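Local coordinates for trichothecene 3-O-acetyltransferase (Gibberella zeae, PDB 2RKV), which probably transfers the acetyl group of acetyl coenzyme A to the 3-hydroxyl of trichothecene mycotoxins such as T-2 and deoxynivalenol, at residues 4-7 with 11-14; 21-26 with 162-167; 134-139 with 156-161. All coordinates share one frame; numbering follows the deposited sequence. Where two conformers were deposited one is given.

In the fold
All three contacts are buried, but at different depths. Contact 1 is farthest from the chain centre, about 18 Å from it, and ties the loop after strand 5-6 back to that strand. Contacts 2 and 3 lie deeper and reach the same mixed sheet. Strand 20-28 meets helix 161-176 in contact 2, and strand 137-144 meets the loop leading into that helix in contact 3. Contact 1 sets side-chain carbons against polar atoms, with one weak hydrogen bond. Contact 2 is a polar bridge with a water. Contact 3 packs methyl groups, while His156 on the same loop hydrogen-bonds the toxin. Contact 3 touches both others: Leu7 packs on Gly157, and Thr21 on His156.

Contact 1 (4-7 with 11-14)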
ATOM      1  N   LYS A   4     -13.342  -8.249 -20.750  1.00 11.60           N
ATOM      2  CA  LYS A   4     -14.119  -7.261 -20.026  1.00 11.45           C
ATOM      3  C   LYS A   4     -14.316  -7.820 -18.631  1.00 10.95           C
ATOM      4  O   LYS A   4     -15.285  -8.528 -18.352  1.00 10.79           O
ATOM      5  CB  LYS A   4     -15.459  -6.969 -20.711  1.00 11.13           C
ATOM      6  CG  LYS A   4     -16.212  -5.834 -20.021  1.00 12.44           C
ATOM      7  CD  LYS A   4     -17.354  -5.280 -20.845  1.00 15.53           C
ATOM      8  CE  LYS A   4     -17.925  -4.048 -20.151  1.00 16.94           C
ATOM      9  NZ  LYS A   4     -18.934  -3.336 -20.982  1.00 19.35           N
ATOM     10  N   ILE A   5     -13.365  -7.497 -17.763  1.00 10.66           N
ATOM     11  CA  ILE A   5     -13.301  -8.123 -16.455  1.00 10.52           C
ATOM     12  C   ILE A   5     -13.813  -7.132 -15.426  1.00 10.09           C
ATOM     13  O   ILE A   5     -13.159  -6.124 -15.151  1.00  9.89           O
ATOM     14  CB  ILE A   5     -11.847  -8.561 -16.115  1.00 10.55           C
ATOM     15  CG1 ILE A   5     -11.296  -9.481 -17.221  1.00 11.48           C
ATOM     16  CG2 ILE A   5     -11.779  -9.204 -14.725  1.00 10.69           C
ATOM     17  CD1 ILE A   5      -9.799  -9.821 -17.087  1.00 11.39           C
ATOM     18  N   GLN A   6     -14.984  -7.418 -14.863  1.00  9.66           N
ATOM     19  CA  GLN A   6     -15.535  -6.544 -13.824  1.00 10.00           C
ATOM     20  C   GLN A   6     -14.567  -6.485 -12.644  1.00  9.87           C
ATOM     21  O   GLN A   6     -14.029  -7.512 -12.226  1.00  9.33           O
ATOM     22  CB  GLN A   6     -16.899  -7.049 -13.370  1.00  9.98           C
ATOM     23  CG  GLN A   6     -17.653  -6.048 -12.498  1.00 12.01           C
ATOM     24  CD  GLN A   6     -19.105  -6.413 -12.287  1.00 14.32           C
ATOM     25  OE1 GLN A   6     -19.620  -6.329 -11.169  1.00 16.59           O
ATOM     26  NE2 GLN A   6     -19.776  -6.830 -13.354  1.00 12.73           N
ATOM     27  N   LEU A   7     -14.325  -5.283 -12.115  1.00 10.21           N
ATOM     28  CA  LEU A   7     -13.475  -5.154 -10.935  1.00 10.55           C
ATOM     29  C   LEU A   7     -14.086  -5.892  -9.759  1.00 10.34           C
ATOM     30  O   LEU A   7     -15.302  -6.105  -9.712  1.00 10.28           O
ATOM     31  CB  LEU A   7     -13.301  -3.682 -10.548  1.00 10.47           C
ATOM     32  CG  LEU A   7     -12.530  -2.736 -11.474  1.00 13.61           C
ATOM     33  CD1 LEU A   7     -11.977  -1.577 -10.655  1.00 13.91           C
ATOM     34  CD2 LEU A   7     -11.426  -3.426 -12.214  1.00 13.70           C
ATOM     35  N   GLY A  11     -13.250  -3.167  -5.118  1.00 11.79           N
ATOM     36  CA  GLY A  11     -12.507  -2.235  -5.970  1.00 12.57           C
ATOM     37  C   GLY A  11     -13.383  -1.171  -6.619  1.00 13.53           C
ATOM     38  O   GLY A  11     -12.883  -0.286  -7.329  1.00 13.79           O
ATOM     39  N   GLN A  12     -14.695  -1.262  -6.403  1.00 13.96           N
ATOM     40  CA  GLN A  12     -15.597  -0.233  -6.891  1.00 15.29           C
ATOM     41  C   GLN A  12     -15.670   0.930  -5.880  1.00 16.66           C
ATOM     42  O   GLN A  12     -16.381   1.895  -6.123  1.00 18.21           O
ATOM     43  CB  GLN A  12     -16.997  -0.797  -7.196  1.00 14.85           C
ATOM     44  CG  GLN A  12     -17.032  -2.092  -8.045  1.00 13.65           C
ATOM     45  CD  GLN A  12     -16.835  -1.868  -9.554  1.00 13.57           C
ATOM     46  OE1 GLN A  12     -16.828  -0.737 -10.042  1.00 13.18           O
ATOM     47  NE2 GLN A  12     -16.686  -2.967 -10.293  1.00 14.63           N
ATOM     48  N   LEU A  13     -14.946   0.825  -4.757  1.00 18.19           N
ATOM     49  CA  LEU A  13     -14.814   1.937  -3.788  1.00 19.32           C
ATOM     50  C   LEU A  13     -14.294   3.183  -4.507  1.00 20.11           C
ATOM     51  O   LEU A  13     -13.257   3.117  -5.188  1.00 20.12           O
ATOM     52  CB  LEU A  13     -13.868   1.573  -2.633  1.00 19.91           C
ATOM     53  CG  LEU A  13     -14.388   0.646  -1.529  1.00 20.10           C
ATOM     54  CD1 LEU A  13     -13.244   0.026  -0.728  1.00 20.86           C
ATOM     55  CD2 LEU A  13     -15.346   1.393  -0.615  1.00 20.73           C
ATOM     56  N   PRO A  14     -15.019   4.317  -4.386  1.00 20.80           N
ATOM     57  CA  PRO A  14     -14.654   5.562  -5.086  1.00 21.28           C
ATOM     58  C   PRO A  14     -13.213   6.024  -4.849  1.00 21.39           C
ATOM     59  O   PRO A  14     -12.565   6.525  -5.775  1.00 21.47           O
ATOM     60  CB  PRO A  14     -15.627   6.588  -4.492  1.00 21.26           C
ATOM     61  CG  PRO A  14     -16.814   5.786  -4.122  1.00 21.82           C
ATOM     62  CD  PRO A  14     -16.258   4.486  -3.599  1.00 20.87           C
TER
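Leu7 meets Gly11 and Gln12 where the chain turns just after strand 5-6. Leu7 and Gln12 bury the most surface here, and Gly11 comes next. The Leu7 side chain points at the loop beyond the turn. Its CD1 methyl rests on the backbone oxygen of Gly11, 3.7 Å from CD1 to O. The two CA atoms of Leu7 and Gly11 are 5.8 Å apart, so the turn is compact.

Gln12 reaches back alongside Leu7. The bend at chi2 (-79°), about CB-CG, swings the amide toward Leu7. NE2 then lies 3.5 Å from Leu7 CB. The same nitrogen makes a weak hydrogen bond to Leu7 O, also 3.5 Å from NE2 to O, with an N-H...O angle of 141°. This bond is long and bent and adds little hold by itself. The other end of the amide has the stronger partner: Gln12 OE1 accepts a hydrogen bond from Ser73 N. That bond helps fix the rotation of the amide. Gln6 adds a small touch, with its CG 3.9 Å from Gln12 NE2.

The loop is thus tied both to strand 5-6 and to its neighbour. Strand 5-6 is an outermost strand of a small antiparallel sheet. Leu7 and Ser73 share a backbone hydrogen bond, and both Leu7 and Gln12 pack side chains on strand 72-76, the next strand in that sheet.

Contact 2 (21-26 with 162-167)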
ATOM      1  N   THR A  21      -1.143   3.074  -6.654  1.00 12.53           N
ATOM      2  CA  THR A  21      -0.126   2.644  -5.692  1.00 12.71           C
ATOM      3  C   THR A  21       1.229   2.560  -6.382  1.00 12.39           C
ATOM      4  O   THR A  21       1.363   1.856  -7.387  1.00 12.37           O
ATOM      5  CB  THR A  21      -0.449   1.256  -5.100  1.00 13.07           C
ATOM      6  OG1 THR A  21      -1.745   1.285  -4.487  1.00 14.19           O
ATOM      7  CG2 THR A  21       0.611   0.843  -4.066  1.00 13.44           C
ATOM      8  N   GLN A  22       2.226   3.261  -5.838  1.00 12.02           N
ATOM      9  CA  GLN A  22       3.582   3.255  -6.399  1.00 11.52           C
ATOM     10  C   GLN A  22       4.559   2.523  -5.490  1.00 11.01           C
ATOM     11  O   GLN A  22       4.462   2.595  -4.269  1.00 10.95           O
ATOM     12  CB  GLN A  22       4.110   4.682  -6.597  1.00 11.81           C
ATOM     13  CG  GLN A  22       3.169   5.629  -7.329  1.00 12.48           C
ATOM     14  CD  GLN A  22       3.501   7.079  -7.045  1.00 13.26           C
ATOM     15  OE1 GLN A  22       3.982   7.414  -5.955  1.00 11.81           O
ATOM     16  NE2 GLN A  22       3.233   7.953  -8.011  1.00 12.96           N
ATOM     17  N   ILE A  23       5.520   1.831  -6.093  1.00 10.22           N
ATOM     18  CA  ILE A  23       6.641   1.269  -5.349  1.00  9.82           C
ATOM     19  C   ILE A  23       7.867   1.347  -6.253  1.00  9.55           C
ATOM     20  O   ILE A  23       7.755   1.157  -7.474  1.00  8.97           O
ATOM     21  CB  ILE A  23       6.349  -0.188  -4.858  1.00  9.59           C
ATOM     22  CG1 ILE A  23       7.413  -0.693  -3.868  1.00  9.85           C
ATOM     23  CG2 ILE A  23       6.151  -1.148  -6.056  1.00 10.14           C
ATOM     24  CD1 ILE A  23       7.360  -0.040  -2.483  1.00  9.82           C
ATOM     25  N   SER A  24       9.018   1.662  -5.657  1.00  9.45           N
ATOM     26  CA  SER A  24      10.276   1.744  -6.386  1.00  9.79           C
ATOM     27  C   SER A  24      11.287   0.743  -5.864  1.00 10.19           C
ATOM     28  O   SER A  24      11.417   0.552  -4.646  1.00  9.59           O
ATOM     29  CB  SER A  24      10.876   3.160  -6.308  1.00 10.11           C
ATOM     30  OG  SER A  24       9.980   4.123  -6.846  1.00 10.54           O
ATOM     31  N   LEU A  25      12.004   0.121  -6.804  1.00 10.07           N
ATOM     32  CA  LEU A  25      13.081  -0.807  -6.516  1.00 10.69           C
ATOM     33  C   LEU A  25      14.372  -0.206  -7.079  1.00 10.83           C
ATOM     34  O   LEU A  25      14.429   0.168  -8.248  1.00 10.67           O
ATOM     35  CB  LEU A  25      12.788  -2.178  -7.159  1.00 10.67           C
ATOM     36  CG  LEU A  25      11.720  -3.083  -6.509  1.00 11.75           C
ATOM     37  CD1 LEU A  25      10.341  -2.454  -6.457  1.00 13.31           C
ATOM     38  CD2 LEU A  25      11.650  -4.454  -7.208  1.00 11.97           C
ATOM     39  N   LEU A  26      15.381  -0.091  -6.220  1.00 10.50           N
ATOM     40  CA  LEU A  26      16.685   0.449  -6.594  1.00 10.82           C
ATOM     41  C   LEU A  26      17.692  -0.681  -6.761  1.00 10.95           C
ATOM     42  O   LEU A  26      17.820  -1.540  -5.889  1.00 11.14           O
ATOM     43  CB  LEU A  26      17.181   1.434  -5.519  1.00 11.04           C
ATOM     44  CG  LEU A  26      18.621   1.948  -5.661  1.00 12.37           C
ATOM     45  CD1 LEU A  26      18.725   2.928  -6.837  1.00 12.63           C
ATOM     46  CD2 LEU A  26      19.082   2.605  -4.360  1.00 12.72           C
ATOM     47  N   VAL A 162      -0.897  -6.471  -2.354  1.00 10.35           N
ATOM     48  CA  VAL A 162      -0.688  -7.923  -2.429  1.00 10.47           C
ATOM     49  C   VAL A 162      -0.876  -8.368  -3.890  1.00 10.02           C
ATOM     50  O   VAL A 162      -0.052  -9.112  -4.430  1.00 10.12           O
ATOM     51  CB  VAL A 162      -1.613  -8.699  -1.469  1.00 10.46           C
ATOM     52  CG1 VAL A 162      -1.539 -10.220  -1.712  1.00 11.68           C
ATOM     53  CG2 VAL A 162      -1.235  -8.366  -0.006  1.00 10.99           C
ATOM     54  N   GLY A 163      -1.937  -7.871  -4.524  1.00  9.69           N
ATOM     55  CA  GLY A 163      -2.184  -8.167  -5.940  1.00  9.57           C
ATOM     56  C   GLY A 163      -1.084  -7.595  -6.823  1.00  9.73           C
ATOM     57  O   GLY A 163      -0.611  -8.247  -7.763  1.00  9.84           O
ATOM     58  N   GLN A 164      -0.670  -6.369  -6.518  1.00  9.39           N
ATOM     59  CA  GLN A 164       0.383  -5.700  -7.289  1.00  9.35           C
ATOM     60  C   GLN A 164       1.677  -6.495  -7.204  1.00  9.23           C
ATOM     61  O   GLN A 164       2.368  -6.691  -8.212  1.00  9.46           O
ATOM     62  CB  GLN A 164       0.588  -4.274  -6.767  1.00  9.77           C
ATOM     63  CG  GLN A 164       1.484  -3.398  -7.653  1.00 10.44           C
ATOM     64  CD  GLN A 164       1.246  -1.917  -7.384  1.00 11.37           C
ATOM     65  OE1 GLN A 164       0.131  -1.517  -7.036  1.00 13.14           O
ATOM     66  NE2 GLN A 164       2.291  -1.100  -7.538  1.00 10.44           N
ATOM     67  N   ASP A 165       1.988  -6.987  -6.002  1.00  8.66           N
ATOM     68  CA  ASP A 165       3.165  -7.830  -5.806  1.00  9.04           C
ATOM     69  C   ASP A 165       3.048  -9.097  -6.671  1.00  8.53           C
ATOM     70  O   ASP A 165       4.025  -9.514  -7.305  1.00  8.44           O
ATOM     71  CB  ASP A 165       3.299  -8.204  -4.320  1.00  8.95           C
ATOM     72  CG  ASP A 165       4.551  -9.027  -4.021  1.00  9.47           C
ATOM     73  OD1 ASP A 165       5.612  -8.765  -4.626  1.00 11.23           O
ATOM     74  OD2 ASP A 165       4.489  -9.915  -3.141  1.00 11.15           O
ATOM     75  N   ALA A 166       1.857  -9.701  -6.703  1.00  8.50           N
ATOM     76  CA  ALA A 166       1.640 -10.917  -7.500  1.00  8.93           C
ATOM     77  C   ALA A 166       1.914 -10.655  -8.985  1.00  8.88           C
ATOM     78  O   ALA A 166       2.587 -11.451  -9.640  1.00  9.33           O
ATOM     79  CB  ALA A 166       0.230 -11.444  -7.291  1.00  9.09           C
ATOM     80  N   VAL A 167       1.438  -9.511  -9.477  1.00  8.44           N
ATOM     81  CA  VAL A 167       1.649  -9.089 -10.872  1.00  8.56           C
ATOM     82  C   VAL A 167       3.144  -8.862 -11.148  1.00  8.93           C
ATOM     83  O   VAL A 167       3.698  -9.364 -12.152  1.00  8.75           O
ATOM     84  CB  VAL A 167       0.801  -7.827 -11.193  1.00  8.41           C
ATOM     85  CG1 VAL A 167       1.166  -7.224 -12.559  1.00  9.27           C
ATOM     86  CG2 VAL A 167      -0.700  -8.190 -11.173  1.00  8.79           C
TER
HETATM   87  O   HOH W   1      -2.211  -1.386  -5.159  1.00 16.87           O
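The side-chain amide of Gln164 presents its edge to Thr21. The backbone O of Thr21 lies only 9° out of the amide plane, at the NE2 end. At the other end OE1 has Thr21 CB 3.4 Å away, and a water as well. The setting is the alpha/beta N-terminal part of a BAHD acyltransferase, where helix 161-176 packs on a mixed sheet through strand 20-28.

Gln164 spans the gap because its chain is stretched out, with CG anti to the backbone N (chi1 -170°). Its NE2 donates to Thr21 O at 3.1 Å, with an N-H...O angle of 161°. The bond is fairly straight at the hydrogen, but the donor stands well above the carbonyl plane. The CG2 methyl of Ile23, in the conformer given, lies 4.1 Å from Gln164 NE2, a loose contact.

Both polar atoms of the amide are therefore engaged in the buried interface, which should hold its rotation. Thr21 and Ile23 also pack on Met161, at the start of the same helix, and the side chain of Thr21 is about 5 Å from the bound toxin. One water closes the bridge: it accepts from Thr21 OG1 at 2.8 Å and donates to Gln164 OE1 at 3.0 Å.

Contact 3 (134-139 with 156-161); sequences KPVILL and HGAMDM. With ZBA (12,13-Epoxytrichothec-9-ene-3,4,8,15-tetrol-4,15-diacetate-8-isovalerate), chain D.
Met159 plugs its methyl group into a shallow hollow made by Val136, just before strand 137-144, and Ile137, its first residue. Met159 belongs to the sequence HGAMD, residues 156-160, which is the HXXXD motif of the BAHD acyltransferases. The contact thus packs the motif loop against the start of strand 137-144, an inner strand of the mixed sheet.

The bump is Met159 CE. It sits 3.6 Å from Val136 CG1 and 3.5 Å from Ile137 CG2, so two methyls form the walls of the hollow. The bend at the end of the Met159 chain (chi3 76°) turns CE toward both. The Ile137 distance is tight for two carbons, but it belongs to one of two deposited conformers and should be read with care. The chains of Ile137 and Met159 cross at about a right angle; the tip of Met159 meets the CG2 branch of Ile137. Ala158 adds a smaller bump beside it, with CB 4.4 Å from Val136 CG1.

The rest of the loop faces other work. Asp160 is the N-cap of helix 161-176: its OD1 takes the hydrogen bond of Gly163 N, and OD2 forms a salt bridge with Arg296. In the BAHD superfamily the motif histidine acts as general base, and the position of His156 is consistent with that role. Tyr413 OH also bonds the toxin. O16 is the 3-hydroxyl of T-2, the expected acetyl acceptor. It lies in the plane of the His156 ring, at its edge, 2.7 Å from NE2, in a nearly straight hydrogen bond (177°).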
ATOM      1  N   LYS A 134      -7.068   5.062 -17.599  1.00 16.01           N
ATOM      2  CA  LYS A 134      -6.516   4.569 -16.344  1.00 14.50           C
ATOM      3  C   LYS A 134      -5.892   3.192 -16.586  1.00 13.12           C
ATOM      4  O   LYS A 134      -6.534   2.174 -16.346  1.00 12.28           O
ATOM      5  CB  LYS A 134      -7.606   4.464 -15.267  1.00 14.39           C
ATOM      6  CG  LYS A 134      -8.237   5.787 -14.849  1.00 15.04           C
ATOM      7  CD  LYS A 134      -9.407   5.531 -13.907  1.00 15.70           C
ATOM      8  N   PRO A 135      -4.634   3.162 -17.062  1.00 12.41           N
ATOM      9  CA  PRO A 135      -3.977   1.876 -17.307  1.00 11.50           C
ATOM     10  C   PRO A 135      -3.922   1.027 -16.033  1.00 10.62           C
ATOM     11  O   PRO A 135      -3.764   1.562 -14.929  1.00 10.31           O
ATOM     12  CB  PRO A 135      -2.564   2.280 -17.733  1.00 11.41           C
ATOM     13  CG  PRO A 135      -2.736   3.699 -18.286  1.00 12.93           C
ATOM     14  CD  PRO A 135      -3.756   4.306 -17.383  1.00 12.64           C
ATOM     15  N   VAL A 136      -4.066  -0.283 -16.191  1.00 10.10           N
ATOM     16  CA  VAL A 136      -4.027  -1.200 -15.059  1.00  9.52           C
ATOM     17  C   VAL A 136      -2.679  -1.101 -14.335  1.00  9.63           C
ATOM     18  O   VAL A 136      -2.629  -1.009 -13.100  1.00  9.84           O
ATOM     19  CB  VAL A 136      -4.302  -2.651 -15.514  1.00  9.74           C
ATOM     20  CG1 VAL A 136      -3.924  -3.651 -14.422  1.00  8.87           C
ATOM     21  CG2 VAL A 136      -5.762  -2.801 -15.880  1.00  9.32           C
ATOM     22  N   ILE A 137      -1.600  -1.133 -15.109  1.00  9.31           N
ATOM     23  CA  ILE A 137      -0.251  -0.950 -14.556  0.50  9.74           C
ATOM     24  C   ILE A 137       0.583  -0.042 -15.441  1.00 10.12           C
ATOM     25  O   ILE A 137       0.387   0.018 -16.651  1.00 10.63           O
ATOM     26  CB  ILE A 137       0.524  -2.279 -14.311  0.50  9.87           C
ATOM     27  CG1 ILE A 137       0.512  -3.191 -15.542  0.50 10.07           C
ATOM     28  CG2 ILE A 137       0.015  -2.994 -13.067  0.50  9.41           C
ATOM     29  CD1 ILE A 137       1.632  -4.228 -15.533  0.50  9.61           C
ATOM     30  N   LEU A 138       1.493   0.703 -14.815  1.00 10.16           N
ATOM     31  CA  LEU A 138       2.420   1.570 -15.530  1.00 10.98           C
ATOM     32  C   LEU A 138       3.799   1.391 -14.927  1.00 10.87           C
ATOM     33  O   LEU A 138       3.923   1.213 -13.715  1.00 10.87           O
ATOM     34  CB  LEU A 138       2.003   3.041 -15.420  1.00 11.51           C
ATOM     35  CG  LEU A 138       0.715   3.489 -16.118  1.00 13.18           C
ATOM     36  CD1 LEU A 138       0.312   4.874 -15.644  1.00 14.80           C
ATOM     37  CD2 LEU A 138       0.879   3.488 -17.634  1.00 15.14           C
ATOM     38  N   LEU A 139       4.832   1.437 -15.769  1.00 10.65           N
ATOM     39  CA  LEU A 139       6.211   1.205 -15.313  1.00 11.15           C
ATOM     40  C   LEU A 139       7.133   2.354 -15.725  1.00 10.58           C
ATOM     41  O   LEU A 139       6.900   3.012 -16.734  1.00 10.28           O
ATOM     42  CB  LEU A 139       6.720  -0.113 -15.896  1.00 11.44           C
ATOM     43  CG  LEU A 139       5.757  -1.230 -15.459  1.00 13.80           C
ATOM     44  CD1 LEU A 139       4.952  -1.791 -16.637  1.00 13.08           C
ATOM     45  CD2 LEU A 139       6.426  -2.295 -14.611  1.00 16.43           C
ATOM     46  N   HIS A 156      -5.456   1.285  -8.196  1.00 11.63           N
ATOM     47  CA  HIS A 156      -5.887   0.673  -6.956  1.00 12.16           C
ATOM     48  C   HIS A 156      -7.239  -0.033  -6.960  1.00 12.05           C
ATOM     49  O   HIS A 156      -7.454  -0.835  -6.134  1.00 12.37           O
ATOM     50  CB  HIS A 156      -5.835   1.688  -5.771  1.00 12.57           C
ATOM     51  CG  HIS A 156      -5.550   1.087  -4.422  1.00 13.17           C
ATOM     52  ND1 HIS A 156      -6.030  -0.123  -3.995  1.00 15.80           N
ATOM     53  CD2 HIS A 156      -4.805   1.555  -3.406  1.00 11.28           C
ATOM     54  CE1 HIS A 156      -5.613  -0.365  -2.769  1.00 13.46           C
ATOM     55  NE2 HIS A 156      -4.876   0.650  -2.384  1.00 15.75           N
ATOM     56  N   GLY A 157      -8.124   0.360  -7.854  1.00 11.76           N
ATOM     57  CA  GLY A 157      -9.376  -0.395  -8.032  1.00 11.78           C
ATOM     58  C   GLY A 157      -9.091  -1.794  -8.574  1.00 11.29           C
ATOM     59  O   GLY A 157      -9.809  -2.752  -8.273  1.00 11.51           O
ATOM     60  N   ALA A 158      -8.028  -1.900  -9.364  1.00 10.87           N
ATOM     61  CA  ALA A 158      -7.637  -3.169  -9.996  1.00 10.52           C
ATOM     62  C   ALA A 158      -6.762  -4.049  -9.116  1.00 10.51           C
ATOM     63  O   ALA A 158      -6.674  -5.259  -9.339  1.00 10.47           O
ATOM     64  CB  ALA A 158      -6.929  -2.903 -11.319  1.00 10.24           C
ATOM     65  N   MET A 159      -6.104  -3.455  -8.123  1.00  9.96           N
ATOM     66  CA  MET A 159      -5.189  -4.227  -7.282  1.00 10.66           C
ATOM     67  C   MET A 159      -4.843  -3.527  -5.986  1.00 10.37           C
ATOM     68  O   MET A 159      -4.633  -2.318  -5.970  1.00 10.64           O
ATOM     69  CB  MET A 159      -3.888  -4.549  -8.042  1.00 10.78           C
ATOM     70  CG  MET A 159      -3.049  -3.330  -8.440  1.00 11.10           C
ATOM     71  SD  MET A 159      -1.702  -3.761  -9.584  1.00 11.91           S
ATOM     72  CE  MET A 159      -2.654  -3.972 -11.090  1.00 13.00           C
ATOM     73  N   ASP A 160      -4.781  -4.306  -4.906  1.00 10.18           N
ATOM     74  CA  ASP A 160      -4.121  -3.846  -3.690  1.00 10.47           C
ATOM     75  C   ASP A 160      -2.627  -4.176  -3.827  1.00 10.35           C
ATOM     76  O   ASP A 160      -2.192  -4.688  -4.875  1.00 10.35           O
ATOM     77  CB  ASP A 160      -4.767  -4.477  -2.436  1.00 10.18           C
ATOM     78  CG  ASP A 160      -4.855  -6.004  -2.513  1.00 11.48           C
ATOM     79  OD1 ASP A 160      -3.972  -6.627  -3.144  1.00 11.28           O
ATOM     80  OD2 ASP A 160      -5.794  -6.589  -1.921  1.00 10.62           O
ATOM     81  N   MET A 161      -1.825  -3.881  -2.806  1.00 10.79           N
ATOM     82  CA  MET A 161      -0.388  -4.142  -2.929  1.00 10.97           C
ATOM     83  C   MET A 161      -0.055  -5.639  -2.972  1.00 10.55           C
ATOM     84  O   MET A 161       0.950  -6.039  -3.572  1.00 10.61           O
ATOM     85  CB  MET A 161       0.418  -3.404  -1.850  1.00 11.28           C
ATOM     86  CG  MET A 161       1.910  -3.681  -1.896  1.00 13.12           C
ATOM     87  SD  MET A 161       2.650  -3.326  -3.510  1.00 15.95           S
ATOM     88  CE  MET A 161       3.203  -1.636  -3.256  1.00 16.74           C
TER
HETATM   89  O18 ZBA D 454      -6.130   8.449   2.141  0.70 22.71           O
HETATM   90  C44 ZBA D 454      -6.394   8.248   1.026  0.70 21.78           C
HETATM   91  C45 ZBA D 454      -7.349   9.025   0.196  0.70 22.72           C
HETATM   92  C46 ZBA D 454      -6.659   9.901  -0.744  0.70 23.48           C
HETATM   93  C48 ZBA D 454      -5.809  10.827  -0.040  0.70 23.20           C
HETATM   94  C47 ZBA D 454      -7.499  10.822  -1.574  0.70 23.39           C
HETATM   95  O17 ZBA D 454      -5.801   7.264   0.342  0.70 19.79           O
HETATM   96  C31 ZBA D 454      -4.688   6.538   0.888  0.70 16.90           C
HETATM   97  C30 ZBA D 454      -5.129   5.406   1.753  0.70 15.48           C
HETATM   98  C32 ZBA D 454      -3.860   6.149  -0.278  0.70 16.60           C
HETATM   99  C39 ZBA D 454      -3.298   7.316  -1.057  0.70 15.96           C
HETATM  100  C33 ZBA D 454      -3.679   4.906  -0.603  0.70 15.56           C
HETATM  101  C34 ZBA D 454      -4.233   3.753   0.142  0.70 15.15           C
HETATM  102  O10 ZBA D 454      -3.149   3.309   0.981  0.70 15.75           O
HETATM  103  C29 ZBA D 454      -5.442   4.094   1.034  0.70 15.21           C
HETATM  104  C38 ZBA D 454      -6.659   4.282   0.136  0.70 16.40           C
HETATM  105  O12 ZBA D 454      -7.594   5.160   0.744  0.70 17.64           O
HETATM  106  C40 ZBA D 454      -8.898   4.963   0.640  0.70 19.26           C
HETATM  107  C41 ZBA D 454      -9.650   6.058   1.359  0.70 18.87           C
HETATM  108  O13 ZBA D 454      -9.420   4.099   0.118  0.70 20.96           O
HETATM  109  C28 ZBA D 454      -5.694   2.898   2.047  0.70 15.36           C
HETATM  110  C37 ZBA D 454      -6.977   3.049   2.887  0.70 14.73           C
HETATM  111  C35 ZBA D 454      -4.433   2.767   2.891  0.70 15.30           C
HETATM  112  C25 ZBA D 454      -3.439   2.293   1.895  0.70 15.55           C
HETATM  113  C36 ZBA D 454      -4.180   3.228   4.227  0.70 15.48           C
HETATM  114  O11 ZBA D 454      -4.585   1.896   4.021  0.70 16.00           O
HETATM  115  C27 ZBA D 454      -5.625   1.534   1.283  0.70 15.43           C
HETATM  116  C26 ZBA D 454      -4.159   1.140   1.272  0.70 15.26           C
HETATM  117  O16 ZBA D 454      -3.682   0.833  -0.008  0.70 15.70           O
HETATM  118  O14 ZBA D 454      -6.322   0.594   2.107  0.70 15.91           O
HETATM  119  C42 ZBA D 454      -6.940  -0.506   1.697  0.70 18.02           C
HETATM  120  O15 ZBA D 454      -7.500  -1.242   2.443  0.70 19.29           O
HETATM  121  C43 ZBA D 454      -6.788  -0.698   0.278  0.70 17.42           C